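Local atomic coordinates of tryptophan--tRNA ligase (Mycoplasma pneumoniae, PDB entry 2YY5), a protein that catalyses the ATP-dependent attachment of L-tryptophan to tRNA(Trp), releasing AMP and diphosphate, and works as a homodimer. Residues 149-154 / 159-164; 236-241 / 277-282; 60-65 / 312-317. The protein carries 1 engineered substitution. All coordinates share one frame; numbering follows the deposited sequence.

Contact 1. Residues 149-154 / 159-164; sequences DIVPVG and QHLELT. With WSA (5'-O-[(L-tryptophylamino)sulfonyl]adenosine), chain J.
L161 packs both methyl branches against V151, and CD2 also against V153; these approaches account for the contact between residues 159-164 and 149-154. Just before it on the helix, H160 is hydrogen-bonded through ND1 to Q157 OE1, an atom that is itself hydrogen-bonded to the bound tryptophanyl-sulfamoyl adenosine, so H160 is a second-shell neighbour of the ligand. L161 follows: its CD2 lies 4.0 Å from V151 CG1 and 4.2 Å from V153 CG2, while CD1 sits near V151 CB and CG2. The side chains of V151 and L161 cross obliquely. V151 CG1 is anti to its own backbone N (chi1 178°), which aims this methyl at both L161 and the indole, where it comes 3.7 Å from CH2. V153 brings CG1 to 3.5 Å from indole CZ3. One turn on from H160, T164 OG1 bonds H160 O at 2.8 Å while T164 N reaches the same oxygen from the other face, so two donors grip one carbonyl. Beyond the valines, G154 N donates to ribose O3' (3.1 Å, N-H...O 150°) and weakly to O2'. In this beta-alpha-beta unit, the methyls of V151 and V153 thus touch the indole with L161 backing them, whereas G154 N holds the ribose hydroxyls and D142 is among the ligand's other polar partners.

Contact 2. Residues 236-241 / 277-282; sequences NKIRFA and AYFSTK
The F279 ring, whose CB is what I238 meets most closely, has Y278 CD2 over the centre of one face, 3.6 Å above the plane. F279 CD2 in turn lies at the edge of the Y278 ring and in its plane, so the two neighbouring aromatics meet edge to face, the edge of Y278 on the face of F279, with their planes about 80° apart. One face of the Y278 ring carries K282 CE, which is 3.2 Å above it and displaced toward the rim. In the other segment, K237 CG lies over one face of the R239 guanidinium, again off centre.

Across the contact the work is done by I238. Its CG2 approaches F279 CB at 3.5 Å, and CD1 lies 3.6 Å from that same carbon; CD1 also reaches F279 CD1 at 3.8 Å and the backbone oxygen K282 O at 3.7 Å. CG2 is anti to the backbone N, whereas CG1 stands beside it (chi1 -61°) and runs on extended, and CG2 and CD1 both bear on F279 CB from one side. No hydrogen bond joins the segments. K282 N donates to F279 O at 3.1 Å in this turn, and K282 O lies near I238 CD1.

L252 and L255 of helix 246-259 and L287 of helix 284-308 close round the pair, and Y284 OH holds K237 N. The loop 236-241 thus lies against residues 277-282, which begin on helix 275-278, with apolar residues of two longer helices around them. This is plain packing of a largely helical region, consistent with the helical bundle that follows the KMSKS loop in tryptophanyl-tRNA synthetases.

Contact 3. Residues 60-65 / 312-317; sequences NNFDLV and EQVFNC
V314 stands between F62 and V65 and gives CG2 mainly to F62 and CG1 mainly to V65, which makes it the tight part of the contact. Its CG2 lies 3.6 Å from F62 CE2 and 3.7 Å from F62 CD2, with the two side chains crossing at about a right angle. The other branch, CG1, packs 3.8 Å from V65 CG1 and 3.9 Å from V65 CB. The F62 torsion explains the first pairing: CG is anti to the backbone N (chi1 161°), which swings the ring toward helix 311-340 although its CB does not point there. V314 CG1 is likewise anti to its backbone N, facing V65.

Packing slackens one turn further on, where C317 SG comes no closer to V65 CG1 than 4.5 Å. E312, Q313 and N316 lie on the exposed side of their helix and take no part. On the other helix D63 points away and pairs with R66. F62 has a further partner in R311, which makes a cation-pi interaction with its ring.

The two helix segments pass almost perpendicular, at 88° with their axes 10.0 Å apart, so they meet at a single small patch of apolar residues and no hydrogen bond crosses it. Helix 54-71 belongs to the connection between parallel strands 37-42 and 78-82, and V65 also touches V42 and L80 of those strands. C317 rests on L80 as well, while F315 packs on K348 of the second subunit, so this part of helix 311-340 touches both the parallel sheet and the dimer partner.

Contact 3 brackets the others along the chain: residues 60-65 come before both and 312-317 after, with contact 1 complete before contact 2 begins. Contact 1 lies in the catalytic Rossmann-like fold, and contact 3 joins helix 54-71 of that fold to helix 311-340, their centres 25 Å apart on opposite sides of the chain's centre. Strand 150-152 reaches strand 6-11 through backbone bonds of D149 and I150, and helix 54-71 covers strands 37-42 and 78-82. Contact 2 lies in the helical region, about 35 Å from contact 1 and 42 Å from contact 3, centre to centre. Helix 284-308 returns the chain from that region toward contact 3, where helix 311-340 starts, and only contact 1 touches the ligand.

Contact 1. Residues 149-154 / 159-164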
loop_
_atom_site.group_PDB
_atom_site.type_symbol
_atom_site.label_atom_id
_atom_site.label_comp_id
_atom_site.label_asym_id
_atom_site.label_seq_id
_atom_site.Cartn_x
_atom_site.Cartn_y
_atom_site.Cartn_z
ATOM N N ASP B 149 -17.561 8.324 -13.847
ATOM C CA ASP B 149 -17.646 8.386 -15.302
ATOM C C ASP B 149 -16.456 9.190 -15.819
ATOM O O ASP B 149 -15.801 8.805 -16.797
ATOM C CB ASP B 149 -18.939 9.065 -15.734
ATOM C CG ASP B 149 -20.158 8.201 -15.497
ATOM O OD1 ASP B 149 -21.183 8.747 -15.043
ATOM O OD2 ASP B 149 -20.098 6.985 -15.775
ATOM N N ILE B 150 -16.185 10.315 -15.162
ATOM C CA ILE B 150 -15.066 11.145 -15.557
ATOM C C ILE B 150 -14.158 11.491 -14.380
ATOM O O ILE B 150 -14.531 11.352 -13.212
ATOM C CB ILE B 150 -15.528 12.458 -16.276
ATOM C CG1 ILE B 150 -16.053 13.497 -15.275
ATOM C CG2 ILE B 150 -16.564 12.117 -17.334
ATOM C CD1 ILE B 150 -17.313 13.118 -14.606
ATOM N N VAL B 151 -12.948 11.919 -14.707
ATOM C CA VAL B 151 -11.966 12.291 -13.714
ATOM C C VAL B 151 -11.384 13.605 -14.195
ATOM O O VAL B 151 -10.494 13.625 -15.043
ATOM C CB VAL B 151 -10.847 11.225 -13.606
ATOM C CG1 VAL B 151 -9.800 11.654 -12.595
ATOM C CG2 VAL B 151 -11.441 9.896 -13.195
ATOM N N PRO B 152 -11.910 14.729 -13.685
ATOM C CA PRO B 152 -11.400 16.037 -14.109
ATOM C C PRO B 152 -10.030 16.374 -13.528
ATOM O O PRO B 152 -9.871 16.513 -12.304
ATOM C CB PRO B 152 -12.506 16.997 -13.671
ATOM C CG PRO B 152 -13.147 16.304 -12.520
ATOM C CD PRO B 152 -13.180 14.864 -12.948
ATOM N N VAL B 153 -9.047 16.508 -14.418
ATOM C CA VAL B 153 -7.677 16.796 -14.010
ATOM C C VAL B 153 -6.907 17.620 -15.029
ATOM O O VAL B 153 -7.384 17.871 -16.134
ATOM C CB VAL B 153 -6.887 15.493 -13.807
ATOM C CG1 VAL B 153 -7.312 14.806 -12.538
ATOM C CG2 VAL B 153 -7.126 14.581 -14.995
ATOM N N GLY B 154 -5.697 18.016 -14.643
ATOM C CA GLY B 154 -4.845 18.787 -15.525
ATOM C C GLY B 154 -4.170 17.864 -16.523
ATOM O O GLY B 154 -4.158 16.641 -16.348
ATOM N N GLN B 159 -1.073 10.381 -18.200
ATOM C CA GLN B 159 -0.474 9.050 -18.100
ATOM C C GLN B 159 -1.135 8.249 -16.985
ATOM O O GLN B 159 -1.367 7.045 -17.124
ATOM C CB GLN B 159 1.026 9.130 -17.805
ATOM C CG GLN B 159 1.947 8.984 -19.003
ATOM C CD GLN B 159 3.316 8.429 -18.611
ATOM O OE1 GLN B 159 3.953 8.908 -17.669
ATOM N NE2 GLN B 159 3.768 7.414 -19.336
ATOM N N HIS B 160 -1.418 8.925 -15.877
ATOM C CA HIS B 160 -2.039 8.283 -14.728
ATOM C C HIS B 160 -3.415 7.741 -15.081
ATOM O O HIS B 160 -3.765 6.626 -14.689
ATOM C CB HIS B 160 -2.114 9.272 -13.569
ATOM C CG HIS B 160 -0.773 9.614 -13.000
ATOM N ND1 HIS B 160 -0.507 10.822 -12.393
ATOM C CD2 HIS B 160 0.374 8.897 -12.936
ATOM C CE1 HIS B 160 0.749 10.835 -11.980
ATOM N NE2 HIS B 160 1.307 9.678 -12.298
ATOM N N LEU B 161 -4.196 8.518 -15.828
ATOM C CA LEU B 161 -5.513 8.053 -16.229
ATOM C C LEU B 161 -5.388 6.833 -17.143
ATOM O O LEU B 161 -6.189 5.906 -17.072
ATOM C CB LEU B 161 -6.295 9.175 -16.913
ATOM C CG LEU B 161 -7.365 9.771 -15.988
ATOM C CD1 LEU B 161 -8.338 8.681 -15.597
ATOM C CD2 LEU B 161 -6.733 10.374 -14.731
ATOM N N GLU B 162 -4.366 6.826 -17.987
ATOM C CA GLU B 162 -4.135 5.704 -18.881
ATOM C C GLU B 162 -3.749 4.455 -18.080
ATOM O O GLU B 162 -4.288 3.375 -18.331
ATOM C CB GLU B 162 -3.033 6.050 -19.888
ATOM C CG GLU B 162 -3.310 7.330 -20.672
ATOM C CD GLU B 162 -2.180 7.708 -21.629
ATOM O OE1 GLU B 162 -1.003 7.767 -21.196
ATOM O OE2 GLU B 162 -2.471 7.960 -22.816
ATOM N N LEU B 163 -2.833 4.600 -17.116
ATOM C CA LEU B 163 -2.391 3.468 -16.286
ATOM C C LEU B 163 -3.606 2.908 -15.553
ATOM O O LEU B 163 -3.764 1.694 -15.399
ATOM C CB LEU B 163 -1.354 3.923 -15.246
ATOM C CG LEU B 163 -0.311 2.932 -14.694
ATOM C CD1 LEU B 163 0.018 3.300 -13.243
ATOM C CD2 LEU B 163 -0.823 1.506 -14.762
ATOM N N THR B 164 -4.471 3.815 -15.112
ATOM C CA THR B 164 -5.671 3.434 -14.392
ATOM C C THR B 164 -6.637 2.630 -15.256
ATOM O O THR B 164 -7.282 1.704 -14.777
ATOM C CB THR B 164 -6.390 4.667 -13.848
ATOM O OG1 THR B 164 -5.523 5.353 -12.939
ATOM C CG2 THR B 164 -7.650 4.260 -13.124
HETATM C CD2 WSA J . -5.748 12.485 -8.006
HETATM C CE3 WSA J . -6.391 13.314 -8.919
HETATM C CZ3 WSA J . -7.511 12.849 -9.596
HETATM C CH2 WSA J . -7.984 11.560 -9.359
HETATM C CZ2 WSA J . -7.339 10.735 -8.446
HETATM C CE2 WSA J . -6.218 11.201 -7.769
HETATM N N11 WSA J . -5.432 10.652 -6.846
HETATM C CD1 WSA J . -4.495 11.525 -6.488
HETATM C CG WSA J . -4.651 12.658 -7.170
HETATM C CB WSA J . -3.791 13.913 -7.037
HETATM C CA WSA J . -3.076 14.246 -8.349
HETATM N NH3 WSA J . -2.237 13.120 -8.778
HETATM C C WSA J . -2.203 15.485 -8.133
HETATM O O WSA J . -1.129 15.389 -7.548
HETATM N NS WSA J . -2.663 16.640 -8.600
HETATM S S WSA J . -1.931 17.887 -7.845
HETATM O O1S WSA J . -2.198 17.823 -6.370
HETATM O O2S WSA J . -0.448 17.824 -8.064
HETATM O "O5'" WSA J . -2.490 19.078 -8.411
HETATM C "C5'" WSA J . -3.914 19.221 -8.425
HETATM C "C4'" WSA J . -4.517 19.422 -9.819
HETATM O "O4'" WSA J . -3.915 20.566 -10.450
HETATM C "C3'" WSA J . -4.303 18.238 -10.765
HETATM O "O3'" WSA J . -5.473 18.042 -11.565
HETATM C "C2'" WSA J . -3.157 18.741 -11.642
HETATM O "O2'" WSA J . -3.204 18.090 -12.915
HETATM C "C1'" WSA J . -3.608 20.191 -11.801
HETATM N N9 WSA J . -2.486 21.020 -12.305
HETATM C C8 WSA J . -1.274 21.074 -11.759
HETATM N N7 WSA J . -0.524 21.955 -12.416
HETATM C C5 WSA J . -1.269 22.469 -13.393
HETATM C C4 WSA J . -2.517 21.864 -13.327
HETATM N N3 WSA J . -3.460 22.213 -14.218
HETATM C C2 WSA J . -3.209 23.122 -15.145
HETATM N N1 WSA J . -2.033 23.717 -15.231
HETATM C C6 WSA J . -1.044 23.418 -14.376
HETATM N N6 WSA J . 0.137 24.031 -14.456
#

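Contact 2. Residues 236-241 / 277-282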
loop_
_atom_site.group_PDB
_atom_site.type_symbol
_atom_site.label_atom_id
_atom_site.label_comp_id
_atom_site.label_asym_id
_atom_site.label_seq_id
_atom_site.Cartn_x
_atom_site.Cartn_y
_atom_site.Cartn_z
ATOM N N ASN B 236 6.648 41.466 -30.253
ATOM C CA ASN B 236 5.614 42.459 -29.976
ATOM C C ASN B 236 4.301 42.223 -30.713
ATOM O O ASN B 236 3.879 43.033 -31.540
ATOM C CB ASN B 236 6.130 43.870 -30.263
ATOM C CG ASN B 236 5.102 44.941 -29.939
ATOM O OD1 ASN B 236 4.302 45.327 -30.791
ATOM N ND2 ASN B 236 5.106 45.413 -28.698
ATOM N N LYS B 237 3.651 41.108 -30.399
ATOM C CA LYS B 237 2.376 40.770 -31.017
ATOM C C LYS B 237 1.552 39.943 -30.043
ATOM O O LYS B 237 1.901 38.801 -29.747
ATOM C CB LYS B 237 2.598 39.966 -32.296
ATOM C CG LYS B 237 1.396 39.974 -33.227
ATOM C CD LYS B 237 1.444 41.149 -34.206
ATOM C CE LYS B 237 1.487 42.506 -33.505
ATOM N NZ LYS B 237 1.752 43.619 -34.466
ATOM N N ILE B 238 0.464 40.517 -29.540
ATOM C CA ILE B 238 -0.391 39.802 -28.598
ATOM C C ILE B 238 -1.432 38.967 -29.331
ATOM O O ILE B 238 -2.340 39.497 -29.973
ATOM C CB ILE B 238 -1.096 40.773 -27.630
ATOM C CG1 ILE B 238 -0.047 41.535 -26.810
ATOM C CG2 ILE B 238 -2.012 39.999 -26.694
ATOM C CD1 ILE B 238 -0.579 42.759 -26.088
ATOM N N ARG B 239 -1.285 37.650 -29.224
ATOM C CA ARG B 239 -2.181 36.696 -29.862
ATOM C C ARG B 239 -1.921 35.330 -29.248
ATOM O O ARG B 239 -0.954 35.158 -28.502
ATOM C CB ARG B 239 -1.888 36.624 -31.356
ATOM C CG ARG B 239 -0.477 36.148 -31.675
ATOM C CD ARG B 239 -0.274 36.068 -33.166
ATOM N NE ARG B 239 1.022 36.599 -33.566
ATOM C CZ ARG B 239 1.248 37.179 -34.740
ATOM N NH1 ARG B 239 0.261 37.297 -35.619
ATOM N NH2 ARG B 239 2.455 37.650 -35.030
ATOM N N PHE B 240 -2.774 34.361 -29.566
ATOM C CA PHE B 240 -2.600 33.009 -29.053
ATOM C C PHE B 240 -1.702 32.199 -29.982
ATOM O O PHE B 240 -2.108 31.814 -31.077
ATOM C CB PHE B 240 -3.950 32.299 -28.906
ATOM C CG PHE B 240 -4.824 32.865 -27.822
ATOM C CD1 PHE B 240 -5.606 33.994 -28.054
ATOM C CD2 PHE B 240 -4.858 32.273 -26.561
ATOM C CE1 PHE B 240 -6.412 34.528 -27.042
ATOM C CE2 PHE B 240 -5.660 32.795 -25.544
ATOM C CZ PHE B 240 -6.438 33.925 -25.785
ATOM N N ALA B 241 -0.474 31.941 -29.546
ATOM C CA ALA B 241 0.462 31.167 -30.355
ATOM C C ALA B 241 1.347 30.313 -29.469
ATOM O O ALA B 241 2.557 30.513 -29.410
ATOM C CB ALA B 241 1.319 32.096 -31.214
ATOM N N ALA B 277 -8.311 41.271 -30.626
ATOM C CA ALA B 277 -8.714 42.537 -31.239
ATOM C C ALA B 277 -8.451 43.698 -30.275
ATOM O O ALA B 277 -8.022 44.774 -30.683
ATOM C CB ALA B 277 -10.193 42.495 -31.625
ATOM N N TYR B 278 -8.702 43.473 -28.993
ATOM C CA TYR B 278 -8.482 44.498 -27.988
ATOM C C TYR B 278 -6.996 44.845 -27.846
ATOM O O TYR B 278 -6.612 46.017 -27.837
ATOM C CB TYR B 278 -9.017 44.027 -26.631
ATOM C CG TYR B 278 -8.775 45.032 -25.529
ATOM C CD1 TYR B 278 -9.653 46.095 -25.325
ATOM C CD2 TYR B 278 -7.632 44.962 -24.735
ATOM C CE1 TYR B 278 -9.395 47.067 -24.362
ATOM C CE2 TYR B 278 -7.366 45.928 -23.775
ATOM C CZ TYR B 278 -8.251 46.978 -23.592
ATOM O OH TYR B 278 -7.981 47.943 -22.646
ATOM N N PHE B 279 -6.160 43.823 -27.720
ATOM C CA PHE B 279 -4.728 44.042 -27.558
ATOM C C PHE B 279 -4.037 44.320 -28.878
ATOM O O PHE B 279 -2.814 44.496 -28.940
ATOM C CB PHE B 279 -4.108 42.836 -26.858
ATOM C CG PHE B 279 -4.472 42.748 -25.413
ATOM C CD1 PHE B 279 -3.910 43.631 -24.495
ATOM C CD2 PHE B 279 -5.428 41.836 -24.973
ATOM C CE1 PHE B 279 -4.296 43.613 -23.160
ATOM C CE2 PHE B 279 -5.822 41.809 -23.640
ATOM C CZ PHE B 279 -5.256 42.700 -22.732
ATOM N N SER B 280 -4.844 44.376 -29.928
ATOM C CA SER B 280 -4.361 44.634 -31.273
ATOM C C SER B 280 -3.464 45.874 -31.345
ATOM O O SER B 280 -2.436 45.864 -32.027
ATOM C CB SER B 280 -5.553 44.807 -32.212
ATOM O OG SER B 280 -5.201 44.493 -33.542
ATOM N N THR B 281 -3.848 46.933 -30.634
ATOM C CA THR B 281 -3.086 48.179 -30.644
ATOM C C THR B 281 -2.384 48.483 -29.324
ATOM O O THR B 281 -2.016 49.632 -29.069
ATOM C CB THR B 281 -4.000 49.386 -30.953
ATOM O OG1 THR B 281 -4.879 49.618 -29.842
ATOM C CG2 THR B 281 -4.828 49.123 -32.201
ATOM N N LYS B 282 -2.184 47.468 -28.492
ATOM C CA LYS B 282 -1.553 47.690 -27.194
ATOM C C LYS B 282 -0.253 46.923 -26.978
ATOM O O LYS B 282 0.061 45.984 -27.711
ATOM C CB LYS B 282 -2.564 47.368 -26.092
ATOM C CG LYS B 282 -3.847 48.167 -26.251
ATOM C CD LYS B 282 -4.909 47.774 -25.260
ATOM C CE LYS B 282 -6.170 48.598 -25.486
ATOM N NZ LYS B 282 -5.937 50.046 -25.269
#

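Contact 3. Residues 60-65 / 312-317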
loop_
_atom_site.group_PDB
_atom_site.type_symbol
_atom_site.label_atom_id
_atom_site.label_comp_id
_atom_site.label_asym_id
_atom_site.label_seq_id
_atom_site.Cartn_x
_atom_site.Cartn_y
_atom_site.Cartn_z
ATOM N N ASN B 60 -1.816 22.186 6.116
ATOM C CA ASN B 60 -2.146 22.212 4.697
ATOM C C ASN B 60 -3.483 21.542 4.368
ATOM O O ASN B 60 -4.277 22.102 3.606
ATOM C CB ASN B 60 -1.017 21.571 3.887
ATOM C CG ASN B 60 0.216 22.457 3.794
ATOM O OD1 ASN B 60 1.258 22.034 3.284
ATOM N ND2 ASN B 60 0.102 23.697 4.276
ATOM N N ASN B 61 -3.730 20.352 4.925
ATOM C CA ASN B 61 -4.998 19.655 4.684
ATOM C C ASN B 61 -6.148 20.592 5.064
ATOM O O ASN B 61 -7.152 20.695 4.358
ATOM C CB ASN B 61 -5.095 18.361 5.510
ATOM C CG ASN B 61 -4.141 17.278 5.025
ATOM O OD1 ASN B 61 -3.575 17.373 3.935
ATOM N ND2 ASN B 61 -3.968 16.234 5.834
ATOM N N PHE B 62 -5.987 21.280 6.186
ATOM C CA PHE B 62 -6.982 22.230 6.656
ATOM C C PHE B 62 -7.090 23.382 5.648
ATOM O O PHE B 62 -8.180 23.741 5.206
ATOM C CB PHE B 62 -6.565 22.746 8.045
ATOM C CG PHE B 62 -7.236 24.034 8.459
ATOM C CD1 PHE B 62 -6.501 25.211 8.561
ATOM C CD2 PHE B 62 -8.593 24.067 8.769
ATOM C CE1 PHE B 62 -7.108 26.404 8.970
ATOM C CE2 PHE B 62 -9.208 25.251 9.178
ATOM C CZ PHE B 62 -8.461 26.422 9.279
ATOM N N ASP B 63 -5.950 23.949 5.281
ATOM C CA ASP B 63 -5.925 25.059 4.340
ATOM C C ASP B 63 -6.543 24.744 2.970
ATOM O O ASP B 63 -7.146 25.619 2.345
ATOM C CB ASP B 63 -4.490 25.563 4.153
ATOM C CG ASP B 63 -3.968 26.322 5.364
ATOM O OD1 ASP B 63 -4.777 26.983 6.052
ATOM O OD2 ASP B 63 -2.743 26.272 5.618
ATOM N N LEU B 64 -6.389 23.509 2.497
ATOM C CA LEU B 64 -6.954 23.142 1.204
ATOM C C LEU B 64 -8.480 23.113 1.267
ATOM O O LEU B 64 -9.145 23.604 0.361
ATOM C CB LEU B 64 -6.436 21.776 0.741
ATOM C CG LEU B 64 -6.835 21.343 -0.677
ATOM C CD1 LEU B 64 -6.261 22.303 -1.710
ATOM C CD2 LEU B 64 -6.322 19.954 -0.935
ATOM N N VAL B 65 -9.030 22.540 2.336
ATOM C CA VAL B 65 -10.474 22.470 2.478
ATOM C C VAL B 65 -11.067 23.865 2.473
ATOM O O VAL B 65 -12.110 24.097 1.862
ATOM C CB VAL B 65 -10.900 21.745 3.770
ATOM C CG1 VAL B 65 -12.406 21.828 3.938
ATOM C CG2 VAL B 65 -10.490 20.286 3.699
ATOM N N GLU B 312 -14.080 24.467 12.766
ATOM C CA GLU B 312 -15.240 23.598 12.991
ATOM C C GLU B 312 -15.895 23.243 11.657
ATOM O O GLU B 312 -16.260 22.092 11.414
ATOM C CB GLU B 312 -16.266 24.299 13.901
ATOM C CG GLU B 312 -16.586 25.749 13.492
ATOM C CD GLU B 312 -18.062 25.997 13.160
ATOM O OE1 GLU B 312 -18.395 27.133 12.740
ATOM O OE2 GLU B 312 -18.884 25.068 13.318
ATOM N N GLN B 313 -16.038 24.248 10.801
ATOM C CA GLN B 313 -16.630 24.064 9.490
ATOM C C GLN B 313 -15.862 23.021 8.685
ATOM O O GLN B 313 -16.453 22.166 8.027
ATOM C CB GLN B 313 -16.646 25.394 8.736
ATOM C CG GLN B 313 -17.845 26.255 9.077
ATOM C CD GLN B 313 -17.818 27.600 8.388
ATOM O OE1 GLN B 313 -17.519 27.698 7.199
ATOM N NE2 GLN B 313 -18.148 28.648 9.128
ATOM N N VAL B 314 -14.541 23.098 8.733
ATOM C CA VAL B 314 -13.720 22.153 8.006
ATOM C C VAL B 314 -13.933 20.748 8.544
ATOM O O VAL B 314 -14.125 19.797 7.781
ATOM C CB VAL B 314 -12.227 22.507 8.121
ATOM C CG1 VAL B 314 -11.367 21.344 7.577
ATOM C CG2 VAL B 314 -11.953 23.807 7.352
ATOM N N PHE B 315 -13.914 20.636 9.867
ATOM C CA PHE B 315 -14.087 19.360 10.522
ATOM C C PHE B 315 -15.425 18.701 10.193
ATOM O O PHE B 315 -15.461 17.531 9.814
ATOM C CB PHE B 315 -13.948 19.519 12.038
ATOM C CG PHE B 315 -14.069 18.230 12.781
ATOM C CD1 PHE B 315 -13.073 17.261 12.680
ATOM C CD2 PHE B 315 -15.207 17.947 13.532
ATOM C CE1 PHE B 315 -13.208 16.025 13.312
ATOM C CE2 PHE B 315 -15.353 16.709 14.171
ATOM C CZ PHE B 315 -14.353 15.752 14.058
ATOM N N ASN B 316 -16.519 19.444 10.332
ATOM C CA ASN B 316 -17.844 18.888 10.048
ATOM C C ASN B 316 -17.959 18.478 8.581
ATOM O O ASN B 316 -18.568 17.447 8.236
ATOM C CB ASN B 316 -18.948 19.906 10.383
ATOM C CG ASN B 316 -18.870 20.410 11.817
ATOM O OD1 ASN B 316 -18.629 19.635 12.745
ATOM N ND2 ASN B 316 -19.087 21.715 12.006
ATOM N N CYS B 317 -17.367 19.302 7.722
ATOM C CA CYS B 317 -17.378 19.059 6.294
ATOM C C CYS B 317 -16.703 17.731 5.980
ATOM O O CYS B 317 -17.272 16.867 5.297
ATOM C CB CYS B 317 -16.646 20.181 5.569
ATOM S SG CYS B 317 -16.416 19.838 3.830
#